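PDB 6G1B: hydrogen peroxide-inducible genes activator from Corynebacterium glutamicum, which probably acts as a LysR-type transcription regulator that responds to hydrogen peroxide and controls peroxide-responsive genes. Local coordinates for residues M156-E161 with N280-L285; G164-P169 with L285-S290. The protein carries 1 engineered substitution. All coordinates share one frame; numbering follows the deposited sequence.

Contact 1 of 2, residues M156-E161 with N280-L285; sequences MALPSE and NRRIGL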
# COMPACT_ATOMS: atom_id res chain seq x y z
N MET A 156 4.07 25.06 -23.40
CA MET A 156 5.41 24.66 -23.80
C MET A 156 6.02 25.60 -24.84
O MET A 156 5.36 26.53 -25.29
CB MET A 156 5.33 23.22 -24.33
CG MET A 156 4.38 23.05 -25.51
SD MET A 156 4.27 21.36 -26.11
CE MET A 156 5.74 21.38 -27.12
N ALA A 157 7.27 25.36 -25.21
CA ALA A 157 7.96 26.15 -26.25
C ALA A 157 7.45 25.78 -27.64
O ALA A 157 7.27 24.61 -27.95
CB ALA A 157 9.47 25.95 -26.18
N LEU A 158 7.16 26.77 -28.44
CA LEU A 158 6.77 26.58 -29.83
C LEU A 158 7.99 26.80 -30.71
O LEU A 158 8.89 27.56 -30.34
CB LEU A 158 5.67 27.57 -30.25
CG LEU A 158 4.46 27.65 -29.32
CD1 LEU A 158 3.45 28.58 -29.95
CD2 LEU A 158 3.86 26.27 -29.03
N PRO A 159 8.03 26.16 -31.87
CA PRO A 159 7.03 25.23 -32.40
C PRO A 159 7.08 23.91 -31.66
O PRO A 159 8.12 23.51 -31.18
CB PRO A 159 7.42 25.10 -33.87
CG PRO A 159 8.87 25.40 -33.91
CD PRO A 159 9.11 26.42 -32.84
N SER A 160 5.92 23.28 -31.52
CA SER A 160 5.81 21.97 -30.89
C SER A 160 6.26 20.89 -31.85
O SER A 160 6.83 19.89 -31.44
CB SER A 160 4.37 21.69 -30.49
OG SER A 160 3.53 21.53 -31.62
N GLU A 161 5.94 21.08 -33.13
CA GLU A 161 6.23 20.12 -34.20
C GLU A 161 5.57 18.76 -33.95
O GLU A 161 6.08 17.72 -34.35
CB GLU A 161 7.75 20.05 -34.48
CG GLU A 161 8.18 21.42 -35.02
CD GLU A 161 9.63 21.60 -35.38
OE1 GLU A 161 9.94 22.55 -36.16
OE2 GLU A 161 10.46 20.82 -34.87
N ASN A 280 15.51 34.67 -26.70
CA ASN A 280 14.21 34.48 -26.13
C ASN A 280 13.63 33.06 -26.37
O ASN A 280 14.33 32.21 -26.88
CB ASN A 280 13.26 35.61 -26.61
CG ASN A 280 12.94 35.53 -28.07
OD1 ASN A 280 13.37 34.61 -28.76
ND2 ASN A 280 12.20 36.52 -28.57
N ARG A 281 12.39 32.84 -25.96
CA ARG A 281 11.65 31.61 -26.29
C ARG A 281 10.19 31.96 -26.50
O ARG A 281 9.70 32.87 -25.85
CB ARG A 281 11.76 30.54 -25.20
CG ARG A 281 11.11 30.92 -23.86
CD ARG A 281 11.32 29.81 -22.85
NE ARG A 281 10.83 30.12 -21.53
CZ ARG A 281 10.91 29.29 -20.48
NH1 ARG A 281 11.46 28.09 -20.61
NH2 ARG A 281 10.44 29.67 -19.30
N ARG A 282 9.55 31.27 -27.43
CA ARG A 282 8.14 31.49 -27.73
C ARG A 282 7.35 30.44 -26.94
O ARG A 282 7.44 29.26 -27.20
CB ARG A 282 7.89 31.37 -29.24
CG ARG A 282 6.43 31.25 -29.71
CD ARG A 282 5.58 32.48 -29.44
NE ARG A 282 6.11 33.71 -30.02
CZ ARG A 282 5.68 34.32 -31.13
NH1 ARG A 282 4.72 33.82 -31.90
NH2 ARG A 282 6.26 35.47 -31.48
N ILE A 283 6.62 30.89 -25.92
CA ILE A 283 5.77 30.00 -25.13
C ILE A 283 4.38 29.99 -25.74
O ILE A 283 3.88 31.03 -26.16
CB ILE A 283 5.74 30.44 -23.64
CG1 ILE A 283 7.12 30.27 -23.01
CG2 ILE A 283 4.72 29.61 -22.83
CD1 ILE A 283 7.73 28.90 -23.08
N GLY A 284 3.78 28.81 -25.79
CA GLY A 284 2.44 28.62 -26.36
C GLY A 284 1.61 27.54 -25.67
O GLY A 284 2.11 26.78 -24.87
N LEU A 285 0.34 27.49 -25.99
CA LEU A 285 -0.55 26.41 -25.53
C LEU A 285 -0.74 25.46 -26.71
O LEU A 285 -1.05 25.93 -27.80
CB LEU A 285 -1.87 26.96 -25.11
CG LEU A 285 -2.12 27.46 -23.73
CD1 LEU A 285 -3.65 27.61 -23.59
CD2 LEU A 285 -1.58 26.51 -22.67
O HOH W 1 10.83 29.15 -28.41
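Met-156 and Gly-284 form an antiparallel hydrogen-bonded pair where the two short strand segments meet steeply, their N-to-C directions 115° apart. Met-156 N reaches Gly-284 O at 3.0 Å, and Gly-284 N returns a bond to Met-156 O at 2.8 Å. One pair further on, Ala-157 faces Ile-283 without hydrogen bonds. Arg-282 O then takes the N-H of Leu-158 at 2.8 Å, nearly straight at 170°. Ala-157 CA makes a CA-H...O contact to Arg-282 O, 3.3 Å. A water accepts from Arg-282 N at 2.7 Å and donates to Leu-158 O. This is the regulatory domain of a LysR-type protein, with a periplasmic-binding-protein fold. Strand 278-288 pairs antiparallel with strand 153-158, whose other neighbour is strand 101-107.

Leu-158 and Arg-282 lie on the same face as Met-156. Leu-158 lays its branched end over the backbone of Gly-284, with CG 3.7 Å from Gly-284 CA. The CG of Arg-282 stands opposite the backbone N (chi1 166°) and meets Leu-158 CB at 3.8 Å. Two bends then carry the guanidinium away to a salt bridge with Asp-172. The Met-156 side chain also reaches Thr-139 and Leu-143 of helix 139-147. On the other face, Ile-283 CD1 comes within 4.0 Å of Met-156 O.

Contact 2 of 2, residues G164-P169 with L285-S290; sequences GMKEIP and LVYRSS. With 1PS (3-pyridinium-1-ylpropane-1-sulfonate), chain E; PEO (hydrogen peroxide), chain H.
Gly-164 O is gripped by three donors. Ser-289 N bonds to Gly-164 O at 2.9 Å, Ser-289 OG adds a weak bond, and a water donates to Gly-164 O at 2.8 Å. The same water also donates to Ser-290 OG. This grip closes the end of an antiparallel ladder between strands 165-180 and 278-288. The ladder joins these two long strands of the regulatory domain beside the ligand pocket. Lys-166 exchanges two backbone bonds with Tyr-287, and Ile-168 exchanges two with Leu-285. The shortest of these runs from Leu-285 N to Ile-168 O, 2.7 Å.

Lys-166, Ile-168, Leu-285 and Tyr-287 share one face of the sheet. Ile-168, Leu-285 and Tyr-287 pack there on helix 294-317. Tyr-287 CG sits between its backbone N and carbonyl carbon (chi1 69°), and the ring lies alongside Lys-166. Lys-166 CB makes a CH-pi contact over one ring face, 3.9 Å from the centroid. Ile-168 CD1 approaches Tyr-287 CE1 obliquely at 3.7 Å. Val-286 lies on the other face with Glu-167; its CG2 meets Met-165 CB at 3.8 Å. The Met-165 chain bends at chi2 to place SD beside the backbone of Arg-288. The guanidinium of Arg-288 leads away to the carbonyls of Leu-146 and Ile-151, and to an acidic side chain of another protein chain.

Two small molecules sit at the Lys-166 and Tyr-287 side. A hydrogen peroxide, probably from the crystallisation liquor, lies at the edge of the tyrosine ring, with O2 2.9 Å from Tyr-287 OH. Lys-166 bends twice past Ser-289 OG, and its NZ donates to sulfonate oxygen O1 of 3-pyridinium-1-ylpropane-1-sulfonate at 2.7 Å.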
# COMPACT_ATOMS: atom_id res chain seq x y z
N GLY A 164 -1.08 16.72 -35.49
CA GLY A 164 -2.47 16.71 -35.06
C GLY A 164 -2.80 17.68 -33.95
O GLY A 164 -3.86 17.60 -33.35
N MET A 165 -1.89 18.61 -33.68
CA MET A 165 -2.03 19.58 -32.61
C MET A 165 -2.18 20.97 -33.19
O MET A 165 -1.72 21.25 -34.28
CB MET A 165 -0.78 19.57 -31.71
CG MET A 165 -0.41 18.24 -31.10
SD MET A 165 -1.77 17.54 -30.11
CE MET A 165 -1.04 16.00 -29.56
N LYS A 166 -2.84 21.83 -32.43
CA LYS A 166 -3.01 23.24 -32.73
C LYS A 166 -2.27 24.03 -31.68
O LYS A 166 -2.10 23.55 -30.57
CB LYS A 166 -4.47 23.66 -32.72
CG LYS A 166 -5.40 22.84 -33.61
CD LYS A 166 -5.74 23.58 -34.89
CE LYS A 166 -6.70 24.73 -34.62
NZ LYS A 166 -7.17 25.33 -35.90
N GLU A 167 -1.82 25.24 -32.04
CA GLU A 167 -1.02 26.06 -31.15
C GLU A 167 -1.66 27.40 -30.93
O GLU A 167 -2.17 27.99 -31.87
CB GLU A 167 0.39 26.23 -31.72
CG GLU A 167 1.12 24.90 -31.92
CD GLU A 167 2.52 25.06 -32.53
OE1 GLU A 167 2.84 26.15 -33.05
OE2 GLU A 167 3.31 24.11 -32.49
N ILE A 168 -1.66 27.86 -29.69
CA ILE A 168 -2.03 29.22 -29.38
C ILE A 168 -0.77 29.89 -28.83
O ILE A 168 -0.28 29.47 -27.78
CB ILE A 168 -3.17 29.33 -28.34
CG1 ILE A 168 -4.45 28.61 -28.82
CG2 ILE A 168 -3.47 30.81 -28.07
CD1 ILE A 168 -5.43 28.25 -27.73
N PRO A 169 -0.22 30.89 -29.55
CA PRO A 169 0.92 31.62 -28.97
C PRO A 169 0.54 32.44 -27.75
O PRO A 169 -0.52 33.03 -27.73
CB PRO A 169 1.39 32.54 -30.12
CG PRO A 169 0.34 32.46 -31.19
CD PRO A 169 -0.35 31.15 -30.99
N LEU A 285 0.34 27.49 -25.99
CA LEU A 285 -0.55 26.41 -25.53
C LEU A 285 -0.74 25.46 -26.71
O LEU A 285 -1.05 25.93 -27.80
CB LEU A 285 -1.87 26.96 -25.11
CG LEU A 285 -2.12 27.46 -23.73
CD1 LEU A 285 -3.65 27.61 -23.59
CD2 LEU A 285 -1.58 26.51 -22.67
N VAL A 286 -0.52 24.16 -26.53
CA VAL A 286 -0.77 23.21 -27.60
C VAL A 286 -1.88 22.22 -27.23
O VAL A 286 -1.91 21.69 -26.13
CB VAL A 286 0.52 22.62 -28.27
CG1 VAL A 286 1.78 23.10 -27.61
CG2 VAL A 286 0.49 21.13 -28.46
N TYR A 287 -2.80 21.98 -28.16
CA TYR A 287 -3.93 21.09 -27.88
C TYR A 287 -4.28 20.24 -29.10
O TYR A 287 -3.79 20.51 -30.18
CB TYR A 287 -5.11 21.89 -27.36
CG TYR A 287 -5.76 22.81 -28.37
CD1 TYR A 287 -5.33 24.12 -28.55
CD2 TYR A 287 -6.84 22.36 -29.14
CE1 TYR A 287 -5.95 24.97 -29.46
CE2 TYR A 287 -7.47 23.19 -30.06
CZ TYR A 287 -7.02 24.48 -30.23
OH TYR A 287 -7.66 25.26 -31.16
N ARG A 288 -5.07 19.19 -28.90
CA ARG A 288 -5.45 18.27 -30.00
C ARG A 288 -6.45 18.94 -30.92
O ARG A 288 -7.49 19.45 -30.46
CB ARG A 288 -6.06 16.98 -29.43
CG ARG A 288 -5.22 16.16 -28.46
CD ARG A 288 -6.01 14.92 -27.99
NE ARG A 288 -7.13 15.32 -27.13
CZ ARG A 288 -7.04 15.66 -25.85
NH1 ARG A 288 -5.89 15.62 -25.17
NH2 ARG A 288 -8.14 16.07 -25.24
N SER A 289 -6.19 18.93 -32.23
CA SER A 289 -7.20 19.34 -33.27
C SER A 289 -8.60 18.76 -33.12
O SER A 289 -9.58 19.39 -33.49
CB SER A 289 -6.76 18.89 -34.66
OG SER A 289 -5.71 19.69 -35.03
N SER A 290 -8.67 17.55 -32.58
CA SER A 290 -9.94 16.88 -32.35
C SER A 290 -10.80 17.48 -31.22
O SER A 290 -11.97 17.13 -31.12
CB SER A 290 -9.67 15.40 -32.08
OG SER A 290 -8.59 15.25 -31.17
N1 1PS E . -13.01 21.02 -33.62
C1 1PS E . -12.88 19.66 -33.61
C2 1PS E . -13.96 18.86 -33.32
C3 1PS E . -14.22 21.57 -33.33
C4 1PS E . -15.31 20.76 -33.04
C5 1PS E . -15.17 19.41 -33.04
C6 1PS E . -11.87 21.88 -33.90
C7 1PS E . -11.31 21.72 -35.31
C8 1PS E . -9.86 22.22 -35.33
S1 1PS E . -9.42 22.71 -37.01
O1 1PS E . -7.95 23.04 -37.10
O2 1PS E . -10.25 23.88 -37.47
O3 1PS E . -9.81 21.64 -38.01
O1 PEO H . -5.32 27.90 -32.75
O2 PEO H . -6.60 27.87 -32.00
O HOH W 2 -5.73 15.63 -32.71

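In the fold
From the N terminus, the chain passes the DNA-binding region and enters the regulatory domain. It runs through strand 153-158, turns, and continues as strand 165-180. Strand 278-288 comes back more than a hundred residues later. Contact 1 closes a loop of 118 residues and contact 2 one of 115. The two loops cross, because their segments alternate along the chain. Strand 278-288 serves both contacts and lies between the other two strands in the sheet; Leu-285 belongs to both. The centres are about 11 Å apart. The contacts also touch directly: Ser-160 OG probably hydrogen-bonds Glu-167 OE2 at 2.7 Å, and Met-156 packs on Val-286.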